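Local coordinates for chorismate mutase (Paraburkholderia phymatum, PDB 5TS9), which probably catalyses the rearrangement of chorismate to prephenate, a step towards phenylalanine and tyrosine, at residues L18-S21 with M22-L26; N90-R93 with R94-D97; P102-L106 with A107-R111. All coordinates share one frame; numbering follows the deposited sequence. Where two conformers were deposited one is given.

How the interactions relate
All three contacts are local and come in order along one all-helical chain. Interaction 1 lies inside helix 16-39, its centre about 5 Å from the centre of the chain. Interaction 2 is the C-terminal end of helix 67-95, and interaction 3 the end of the following loop and the start of helix 106-128. Centres of interactions 1 and 2 are about 26 Å apart, those of 1 and 3 about 18 Å, and those of 2 and 3 about 22 Å; no two touch. Helix 16-39 joins the parts: its later residues pack against W92 of interaction 2 and L106 of interaction 3. Interaction 2 also lies at the dimer interface, meeting the second subunit.

Interaction 1 of 3, residues L18-S21 with M22-L26; sequences LVRS and MADRL
L18 places CG opposite its backbone N (chi1 173°), while M22 places CG opposite its carbonyl carbon (chi1 -66°) and then runs out straight. The two chains cross at a slant on one face of helix 16-39, an i to i+4 pair in the type II chorismate mutase family region, in a fold of helices and connecting loops, without strands. Their ends meet as methyl against methyl, L18 CD1 to M22 CE at 3.9 Å. On its way there the M22 chain grazes the backbone, with CG 3.6 Å from L18 O.

That same carbonyl holds the turn: M22 N donates to L18 O at 3.1 Å, nearly straight and in the carbonyl plane. The next rungs are A23 N to V19 O, D24 N to R20 O and R25 N to S21 O, all ordinary alpha-helical bonds. S21 is modelled in two conformers; in the one described its OG turns back towards L18 O, but the separation is very short and this bond is doubtful.

Most of the helix surface here is buried. V19 faces A144, V145 and V148 of helix 137-151, L18 and M22 both reach I169, and M22 and R25 lie against Q77 of helix 67-95. R20 and D24 occupy the more open side; their charged groups do not meet, and R20 NH2 bonds instead to Q151 OE1. The D24 carboxylate folds back along the helix, its CG 3.3 Å from R20 O, the carbonyl that also receives the D24 N-H at 2.8 Å.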
ATOM      1  N   LEU A  18       5.959  19.391  -3.110  1.00 19.88           N
ATOM      2  CA  LEU A  18       6.185  18.008  -3.520  1.00 18.93           C
ATOM      3  C   LEU A  18       5.049  17.101  -3.052  1.00 20.79           C
ATOM      4  O   LEU A  18       4.497  16.318  -3.839  1.00 17.90           O
ATOM      5  CB  LEU A  18       7.532  17.520  -2.975  1.00 19.73           C
ATOM      6  CG  LEU A  18       7.882  16.031  -3.150  1.00 18.41           C
ATOM      7  CD1 LEU A  18       7.772  15.635  -4.597  1.00 18.29           C
ATOM      8  CD2 LEU A  18       9.296  15.780  -2.633  1.00 19.03           C
ATOM      9  N   VAL A  19       4.675  17.203  -1.770  1.00 18.00           N
ATOM     10  CA  VAL A  19       3.623  16.347  -1.211  1.00 16.83           C
ATOM     11  C   VAL A  19       2.289  16.659  -1.868  1.00 19.13           C
ATOM     12  O   VAL A  19       1.464  15.770  -2.087  1.00 15.90           O
ATOM     13  CB  VAL A  19       3.572  16.517   0.325  1.00 21.13           C
ATOM     14  CG1 VAL A  19       2.352  15.813   0.943  1.00 20.43           C
ATOM     15  CG2 VAL A  19       4.847  15.972   0.945  1.00 20.47           C
ATOM     16  N   ARG A  20       2.066  17.927  -2.213  1.00 19.13           N
ATOM     17  CA  ARG A  20       0.855  18.299  -2.933  1.00 25.24           C
ATOM     18  C   ARG A  20       0.787  17.605  -4.294  1.00 17.53           C
ATOM     19  O   ARG A  20      -0.263  17.089  -4.679  1.00 19.46           O
ATOM     20  CB  ARG A  20       0.822  19.823  -3.077  1.00 25.29           C
ATOM     21  CG  ARG A  20      -0.516  20.409  -3.434  1.00 37.81           C
ATOM     22  CD  ARG A  20      -0.392  21.934  -3.423  1.00 50.97           C
ATOM     23  NE  ARG A  20      -0.412  22.516  -2.077  1.00 55.01           N
ATOM     24  CZ  ARG A  20       0.313  23.571  -1.708  1.00 58.44           C
ATOM     25  NH1 ARG A  20       1.146  24.145  -2.568  1.00 61.07           N
ATOM     26  NH2 ARG A  20       0.214  24.052  -0.477  1.00 62.25           N
ATOM     27  N   SER A  21       1.903  17.559  -5.031  1.00 19.05           N
ATOM     28  CA  SER A  21       1.882  16.918  -6.341  0.56 17.34           C
ATOM     29  C   SER A  21       1.597  15.424  -6.215  1.00 22.00           C
ATOM     30  O   SER A  21       0.820  14.863  -7.000  1.00 22.24           O
ATOM     31  CB  SER A  21       3.202  17.174  -7.074  0.56 19.55           C
ATOM     32  OG  SER A  21       4.317  16.749  -6.308  0.56 19.46           O
ATOM     33  N   MET A  22       2.196  14.762  -5.220  1.00 21.49           N
ATOM     34  CA  MET A  22       1.886  13.351  -4.987  1.00 16.06           C
ATOM     35  C   MET A  22       0.429  13.174  -4.590  1.00 16.04           C
ATOM     36  O   MET A  22      -0.219  12.207  -5.014  1.00 17.72           O
ATOM     37  CB  MET A  22       2.802  12.777  -3.904  1.00 14.70           C
ATOM     38  CG  MET A  22       4.269  12.706  -4.310  1.00 15.20           C
ATOM     39  SD  MET A  22       5.280  11.950  -2.986  1.00 17.10           S
ATOM     40  CE  MET A  22       6.892  11.891  -3.805  1.00 16.39           C
ATOM     41  N   ALA A  23      -0.114  14.111  -3.789  1.00 15.71           N
ATOM     42  CA  ALA A  23      -1.532  14.038  -3.443  1.00 22.76           C
ATOM     43  C   ALA A  23      -2.424  14.187  -4.674  1.00 22.23           C
ATOM     44  O   ALA A  23      -3.436  13.487  -4.792  1.00 14.47           O
ATOM     45  CB  ALA A  23      -1.887  15.082  -2.385  1.00 24.65           C
ATOM     46  N   ASP A  24      -2.077  15.099  -5.599  1.00 18.46           N
ATOM     47  CA  ASP A  24      -2.842  15.215  -6.842  1.00 18.72           C
ATOM     48  C   ASP A  24      -2.766  13.922  -7.653  1.00 18.89           C
ATOM     49  O   ASP A  24      -3.763  13.487  -8.249  1.00 15.58           O
ATOM     50  CB  ASP A  24      -2.330  16.392  -7.676  1.00 20.50           C
ATOM     51  CG  ASP A  24      -2.528  17.734  -6.989  1.00 28.27           C
ATOM     52  OD1 ASP A  24      -3.442  17.869  -6.145  1.00 24.66           O
ATOM     53  OD2 ASP A  24      -1.766  18.661  -7.310  1.00 27.89           O
ATOM     54  N   ARG A  25      -1.594  13.280  -7.674  1.00 15.48           N
ATOM     55  CA  ARG A  25      -1.471  12.018  -8.396  1.00 15.49           C
ATOM     56  C   ARG A  25      -2.298  10.938  -7.723  1.00 18.55           C
ATOM     57  O   ARG A  25      -2.992  10.162  -8.392  1.00 14.79           O
ATOM     58  CB  ARG A  25      -0.003  11.588  -8.475  1.00 18.25           C
ATOM     59  CG  ARG A  25       0.249  10.505  -9.542  1.00 15.11           C
ATOM     60  CD  ARG A  25       1.612   9.871  -9.437  1.00 15.12           C
ATOM     61  NE  ARG A  25       1.868   9.065 -10.629  1.00 16.95           N
ATOM     62  CZ  ARG A  25       1.359   7.852 -10.838  1.00 15.91           C
ATOM     63  NH1 ARG A  25       0.603   7.281  -9.915  1.00 14.94           N
ATOM     64  NH2 ARG A  25       1.622   7.210 -11.973  1.00 19.57           N
ATOM     65  N   LEU A  26      -2.236  10.888  -6.392  1.00 17.43           N
ATOM     66  CA  LEU A  26      -3.009   9.913  -5.641  1.00 17.97           C
ATOM     67  C   LEU A  26      -4.493  10.030  -5.959  1.00 17.10           C
ATOM     68  O   LEU A  26      -5.184   9.018  -6.079  1.00 19.52           O
ATOM     69  CB  LEU A  26      -2.750  10.101  -4.145  1.00 12.79           C
ATOM     70  CG  LEU A  26      -3.342   9.058  -3.199  1.00 19.88           C
ATOM     71  CD1 LEU A  26      -2.798   7.633  -3.507  1.00 17.81           C
ATOM     72  CD2 LEU A  26      -3.025   9.474  -1.763  1.00 24.90           C
TER

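Interaction 2 of 3, residues N90-R93 with R94-D97; sequences NNWR and RQGD
R94 lays one face of its guanidinium over the backbone carbonyl of N90, with CZ 3.4 Å from N90 O and the oxygen over the centre of the group. A bend at chi3 (-81°) folds the arginine back along the helix and brings its edge to N91. There R94 NH2 donates to N91 OD1 at 2.8 Å, within both the carbonyl and guanidinium planes, although the amide and guanidinium are turned 67° apart. A water accepts from R94 NE at 2.9 Å and gives a weak bond to the same N91 oxygen, closing a small ring at that edge. Within 90-93, R93 NH1 donates to N90 OD1 at 2.8 Å, holding the oxygen end of the N90 amide.

The helix ends at Q95. W92 O takes its principal bond from G96 N at 2.8 Å, with weaker ones from Q95 N and D97 N, and G96 then turns the chain away with positive phi (95°). D97 O comes back to 3.6 Å from W92 CB.

The contact lies at an interface as well as a helix end. W92 packs on A33 and L34 of helix 16-39, whereas R94 makes a salt bridge to D163 of the second subunit and N90 ND2 bonds the same carboxylate, joining this end of helix 67-95 to helix 156-165 of the partner, with A142 on the partner's helix 137-151 alongside.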
ATOM      1  N   ASN A  90     -13.457  -2.419  -2.831  1.00 13.60           N
ATOM      2  CA  ASN A  90     -14.092  -3.321  -1.875  1.00 14.06           C
ATOM      3  C   ASN A  90     -15.109  -2.591  -1.019  1.00 14.23           C
ATOM      4  O   ASN A  90     -16.099  -3.203  -0.604  1.00 14.87           O
ATOM      5  CB  ASN A  90     -13.048  -4.024  -1.001  1.00 15.32           C
ATOM      6  CG  ASN A  90     -12.672  -5.406  -1.544  1.00 19.43           C
ATOM      7  OD1 ASN A  90     -13.168  -5.820  -2.596  1.00 22.01           O
ATOM      8  ND2 ASN A  90     -11.803  -6.134  -0.820  1.00 15.55           N
ATOM      9  N   ASN A  91     -14.891  -1.300  -0.737  1.00 13.95           N
ATOM     10  CA  ASN A  91     -15.932  -0.515  -0.078  1.00 14.49           C
ATOM     11  C   ASN A  91     -17.206  -0.530  -0.908  1.00 15.31           C
ATOM     12  O   ASN A  91     -18.298  -0.748  -0.381  1.00 16.05           O
ATOM     13  CB  ASN A  91     -15.478   0.933   0.144  1.00 16.55           C
ATOM     14  CG  ASN A  91     -14.472   1.055   1.262  1.00 19.52           C
ATOM     15  OD1 ASN A  91     -14.217   0.083   1.954  1.00 14.33           O
ATOM     16  ND2 ASN A  91     -13.898   2.245   1.442  1.00 15.58           N
ATOM     17  N   TRP A  92     -17.074  -0.301  -2.209  1.00 15.32           N
ATOM     18  CA  TRP A  92     -18.246  -0.297  -3.093  1.00 16.27           C
ATOM     19  C   TRP A  92     -18.846  -1.686  -3.214  1.00 16.82           C
ATOM     20  O   TRP A  92     -20.075  -1.839  -3.231  1.00 19.51           O
ATOM     21  CB  TRP A  92     -17.845   0.233  -4.466  1.00 16.29           C
ATOM     22  CG  TRP A  92     -17.308   1.614  -4.389  1.00 15.92           C
ATOM     23  CD1 TRP A  92     -17.530   2.528  -3.384  1.00 15.92           C
ATOM     24  CD2 TRP A  92     -16.449   2.253  -5.338  1.00 15.66           C
ATOM     25  NE1 TRP A  92     -16.851   3.706  -3.661  1.00 15.75           N
ATOM     26  CE2 TRP A  92     -16.182   3.556  -4.853  1.00 15.48           C
ATOM     27  CE3 TRP A  92     -15.874   1.849  -6.546  1.00 18.68           C
ATOM     28  CZ2 TRP A  92     -15.361   4.465  -5.545  1.00 15.32           C
ATOM     29  CZ3 TRP A  92     -15.064   2.746  -7.237  1.00 15.57           C
ATOM     30  CH2 TRP A  92     -14.812   4.043  -6.729  1.00 15.35           C
ATOM     31  N   ARG A  93     -17.998  -2.713  -3.296  1.00 16.35           N
ATOM     32  CA  ARG A  93     -18.511  -4.085  -3.354  1.00 22.62           C
ATOM     33  C   ARG A  93     -19.372  -4.407  -2.136  1.00 19.05           C
ATOM     34  O   ARG A  93     -20.404  -5.073  -2.263  1.00 23.51           O
ATOM     35  CB  ARG A  93     -17.355  -5.091  -3.477  1.00 16.46           C
ATOM     36  CG  ARG A  93     -16.714  -5.172  -4.861  1.00 19.53           C
ATOM     37  CD  ARG A  93     -15.773  -6.356  -4.970  1.00 23.16           C
ATOM     38  NE  ARG A  93     -15.077  -6.379  -6.252  1.00 23.35           N
ATOM     39  CZ  ARG A  93     -13.825  -5.985  -6.438  1.00 30.24           C
ATOM     40  NH1 ARG A  93     -13.095  -5.553  -5.411  1.00 26.28           N
ATOM     41  NH2 ARG A  93     -13.297  -6.038  -7.657  1.00 32.44           N
ATOM     42  N   ARG A  94     -18.978  -3.925  -0.947  1.00 16.92           N
ATOM     43  CA  ARG A  94     -19.744  -4.232   0.262  1.00 17.51           C
ATOM     44  C   ARG A  94     -21.077  -3.485   0.298  1.00 27.22           C
ATOM     45  O   ARG A  94     -22.024  -3.943   0.947  1.00 23.77           O
ATOM     46  CB  ARG A  94     -18.922  -3.896   1.517  1.00 20.01           C
ATOM     47  CG  ARG A  94     -17.788  -4.894   1.824  1.00 18.78           C
ATOM     48  CD  ARG A  94     -17.009  -4.550   3.127  1.00 19.20           C
ATOM     49  NE  ARG A  94     -16.009  -3.504   2.911  1.00 16.43           N
ATOM     50  CZ  ARG A  94     -14.750  -3.710   2.528  1.00 20.48           C
ATOM     51  NH1 ARG A  94     -14.282  -4.948   2.334  1.00 14.41           N
ATOM     52  NH2 ARG A  94     -13.938  -2.668   2.366  1.00 17.79           N
ATOM     53  N   GLN A  95     -21.170  -2.334  -0.362  1.00 18.41           N
ATOM     54  CA  GLN A  95     -22.432  -1.590  -0.400  1.00 24.78           C
ATOM     55  C   GLN A  95     -23.304  -1.971  -1.586  1.00 31.38           C
ATOM     56  O   GLN A  95     -24.527  -1.771  -1.532  1.00 34.05           O
ATOM     57  CB  GLN A  95     -22.159  -0.078  -0.434  1.00 28.78           C
ATOM     58  CG  GLN A  95     -21.538   0.465   0.848  1.00 42.25           C
ATOM     59  CD  GLN A  95     -20.674   1.708   0.624  1.00 58.17           C
ATOM     60  OE1 GLN A  95     -20.793   2.388  -0.398  1.00 64.03           O
ATOM     61  NE2 GLN A  95     -19.794   2.003   1.583  1.00 60.04           N
ATOM     62  N   GLY A  96     -22.718  -2.524  -2.647  1.00 20.04           N
ATOM     63  CA  GLY A  96     -23.483  -2.895  -3.820  1.00 21.06           C
ATOM     64  C   GLY A  96     -23.510  -1.874  -4.931  1.00 26.12           C
ATOM     65  O   GLY A  96     -24.147  -2.129  -5.966  1.00 25.82           O
ATOM     66  N   ASP A  97     -22.865  -0.721  -4.750  1.00 24.05           N
ATOM     67  CA  ASP A  97     -22.833   0.309  -5.781  0.56 27.05           C
ATOM     68  C   ASP A  97     -21.672   1.252  -5.498  1.00 29.98           C
ATOM     69  O   ASP A  97     -21.219   1.380  -4.355  1.00 27.46           O
ATOM     70  CB  ASP A  97     -24.152   1.092  -5.844  0.56 33.71           C
ATOM     71  CG  ASP A  97     -24.431   1.689  -7.224  0.56 35.38           C
ATOM     72  OD1 ASP A  97     -23.559   1.612  -8.130  0.56 33.13           O
ATOM     73  OD2 ASP A  97     -25.541   2.234  -7.398  0.56 40.33           O
TER
HETATM   74  O   HOH W   1     -16.909  -0.820   3.737  1.00 26.08           O

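Interaction 3 of 3, residues P102-L106 with A107-R111; sequences PRQSL and AGVIR
S105 caps the N-terminus of helix 106-128: its hydroxyl oxygen accepts from G108 N at 2.8 Å, an N-cap bond three residues ahead. The torsion that swings OG opposite the S105 backbone N (chi1 164°) aims it at the G108 N-H in the first turn. G108 CA lies 3.4 Å from S105 OG, and having no side chain G108 puts no CB against the hydroxyl.

The backbone oxygen of S105 is gripped twice. I110 N approaches it in the carbonyl plane at 3.0 Å, while V109 N comes from above that plane at 2.8 Å. The next carbonyl reaches a residue further than in an alpha-helix, L106 O accepting from R111 N at 2.8 Å, an i to i+5 bond that marks the wider pi-type first turn. Both carbonyls thus engage an N-H five residues on.

Side chains border this turn. L106 and I110 run side by side in the same direction, CD2 of the leucine 4.1 Å from CG1 of the isoleucine. Q104, just before the cap, stands about at right angles to V109 and I110, its OE1 touching V109 CG1 and I110 CD1. Its CB lies 3.9 Å from V109 CG1, at the two positions that a hydrophobic staple joins, although here one partner is polar. Beyond the cap, A107 CB rests 3.6 Å above the guanidinium plane of R111, towards its rim.

The incoming loop is fixed to helix 16-39. Q31 bonds the backbone at P102 O and Q104 N, and R103 pairs with D38. L106 packs on V32 and S35 and I110 on Q31, setting the first turn of helix 106-128 against helix 16-39 at the protein surface.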
ATOM      1  N   PRO A 102     -19.437  11.507 -12.355  1.00 37.57           N
ATOM      2  CA  PRO A 102     -19.148  11.354 -13.789  1.00 41.74           C
ATOM      3  C   PRO A 102     -17.736  10.825 -14.026  1.00 31.87           C
ATOM      4  O   PRO A 102     -16.776  11.206 -13.351  1.00 28.47           O
ATOM      5  CB  PRO A 102     -19.336  12.775 -14.348  1.00 47.46           C
ATOM      6  CG  PRO A 102     -19.490  13.688 -13.133  1.00 42.98           C
ATOM      7  CD  PRO A 102     -20.027  12.823 -12.048  1.00 36.84           C
ATOM      8  N   ARG A 103     -17.631   9.900 -14.971  1.00 30.76           N
ATOM      9  CA  ARG A 103     -16.354   9.267 -15.272  1.00 29.65           C
ATOM     10  C   ARG A 103     -15.548  10.142 -16.224  1.00 36.10           C
ATOM     11  O   ARG A 103     -16.085  10.705 -17.181  1.00 34.03           O
ATOM     12  CB  ARG A 103     -16.572   7.894 -15.899  1.00 31.81           C
ATOM     13  CG  ARG A 103     -16.676   6.751 -14.902  1.00 40.57           C
ATOM     14  CD  ARG A 103     -17.814   6.965 -13.895  1.00 35.61           C
ATOM     15  NE  ARG A 103     -18.301   5.686 -13.388  1.00 30.54           N
ATOM     16  CZ  ARG A 103     -19.110   5.555 -12.345  1.00 27.84           C
ATOM     17  NH1 ARG A 103     -19.530   6.620 -11.678  1.00 24.52           N
ATOM     18  NH2 ARG A 103     -19.495   4.352 -11.964  1.00 26.20           N
ATOM     19  N   GLN A 104     -14.255  10.255 -15.953  1.00 31.93           N
ATOM     20  CA  GLN A 104     -13.329  10.981 -16.814  1.00 30.64           C
ATOM     21  C   GLN A 104     -12.556   9.976 -17.664  1.00 24.21           C
ATOM     22  O   GLN A 104     -12.083   8.962 -17.138  1.00 31.85           O
ATOM     23  CB  GLN A 104     -12.374  11.821 -15.962  1.00 29.95           C
ATOM     24  CG  GLN A 104     -13.075  12.927 -15.146  1.00 37.33           C
ATOM     25  CD  GLN A 104     -12.196  13.475 -14.024  1.00 39.17           C
ATOM     26  OE1 GLN A 104     -10.978  13.325 -14.053  1.00 42.83           O
ATOM     27  NE2 GLN A 104     -12.819  14.091 -13.018  1.00 37.95           N
ATOM     28  N   SER A 105     -12.426  10.251 -18.963  1.00 25.14           N
ATOM     29  CA  SER A 105     -11.744   9.317 -19.857  1.00 25.58           C
ATOM     30  C   SER A 105     -10.345   8.981 -19.340  1.00 26.32           C
ATOM     31  O   SER A 105      -9.554   9.880 -19.047  1.00 27.47           O
ATOM     32  CB  SER A 105     -11.645   9.917 -21.250  1.00 27.49           C
ATOM     33  OG  SER A 105     -10.695   9.203 -22.018  1.00 36.25           O
ATOM     34  N   LEU A 106     -10.034   7.684 -19.236  1.00 23.72           N
ATOM     35  CA  LEU A 106      -8.709   7.294 -18.757  1.00 23.97           C
ATOM     36  C   LEU A 106      -7.616   7.765 -19.711  1.00 26.55           C
ATOM     37  O   LEU A 106      -6.603   8.317 -19.282  1.00 26.70           O
ATOM     38  CB  LEU A 106      -8.612   5.782 -18.566  1.00 26.66           C
ATOM     39  CG  LEU A 106      -9.437   5.110 -17.477  1.00 34.55           C
ATOM     40  CD1 LEU A 106      -8.886   3.709 -17.196  1.00 30.92           C
ATOM     41  CD2 LEU A 106      -9.485   5.959 -16.209  1.00 34.08           C
ATOM     42  N   ALA A 107      -7.803   7.553 -21.015  1.00 25.24           N
ATOM     43  CA  ALA A 107      -6.780   7.952 -21.975  1.00 26.37           C
ATOM     44  C   ALA A 107      -6.823   9.444 -22.272  1.00 33.47           C
ATOM     45  O   ALA A 107      -5.774  10.049 -22.527  1.00 31.53           O
ATOM     46  CB  ALA A 107      -6.934   7.165 -23.276  1.00 28.11           C
ATOM     47  N   GLY A 108      -8.015  10.042 -22.259  1.00 31.03           N
ATOM     48  CA  GLY A 108      -8.182  11.422 -22.675  1.00 28.63           C
ATOM     49  C   GLY A 108      -7.963  12.420 -21.555  1.00 27.44           C
ATOM     50  O   GLY A 108      -7.511  13.541 -21.793  1.00 28.12           O
ATOM     51  N   VAL A 109      -8.264  12.041 -20.320  1.00 28.39           N
ATOM     52  CA  VAL A 109      -8.199  12.964 -19.195  1.00 27.23           C
ATOM     53  C   VAL A 109      -7.185  12.509 -18.147  1.00 24.65           C
ATOM     54  O   VAL A 109      -6.282  13.267 -17.774  1.00 26.47           O
ATOM     55  CB  VAL A 109      -9.594  13.187 -18.575  1.00 25.48           C
ATOM     56  CG1 VAL A 109      -9.503  14.038 -17.325  1.00 26.95           C
ATOM     57  CG2 VAL A 109     -10.514  13.867 -19.605  1.00 26.57           C
ATOM     58  N   ILE A 110      -7.283  11.256 -17.693  1.00 22.20           N
ATOM     59  CA  ILE A 110      -6.428  10.830 -16.580  1.00 20.71           C
ATOM     60  C   ILE A 110      -4.972  10.684 -17.024  1.00 20.88           C
ATOM     61  O   ILE A 110      -4.052  11.098 -16.312  1.00 21.10           O
ATOM     62  CB  ILE A 110      -6.968   9.534 -15.948  1.00 19.77           C
ATOM     63  CG1 ILE A 110      -8.335   9.794 -15.318  1.00 22.87           C
ATOM     64  CG2 ILE A 110      -6.005   8.992 -14.893  1.00 20.83           C
ATOM     65  CD1 ILE A 110      -8.294  10.818 -14.234  1.00 19.75           C
ATOM     66  N   ARG A 111      -4.733  10.090 -18.192  1.00 24.98           N
ATOM     67  CA  ARG A 111      -3.359   9.940 -18.675  1.00 27.70           C
ATOM     68  C   ARG A 111      -2.617  11.270 -18.807  1.00 24.31           C
ATOM     69  O   ARG A 111      -1.486  11.365 -18.298  1.00 26.65           O
ATOM     70  CB  ARG A 111      -3.353   9.165 -19.998  1.00 27.43           C
ATOM     71  CG  ARG A 111      -1.996   9.131 -20.696  1.00 30.54           C
ATOM     72  CD  ARG A 111      -2.161   8.672 -22.151  1.00 39.57           C
ATOM     73  NE  ARG A 111      -2.746   7.336 -22.213  1.00 44.91           N
ATOM     74  CZ  ARG A 111      -3.187   6.744 -23.323  1.00 50.39           C
ATOM     75  NH1 ARG A 111      -3.122   7.367 -24.503  1.00 47.88           N
ATOM     76  NH2 ARG A 111      -3.699   5.521 -23.245  1.00 43.32           N
TER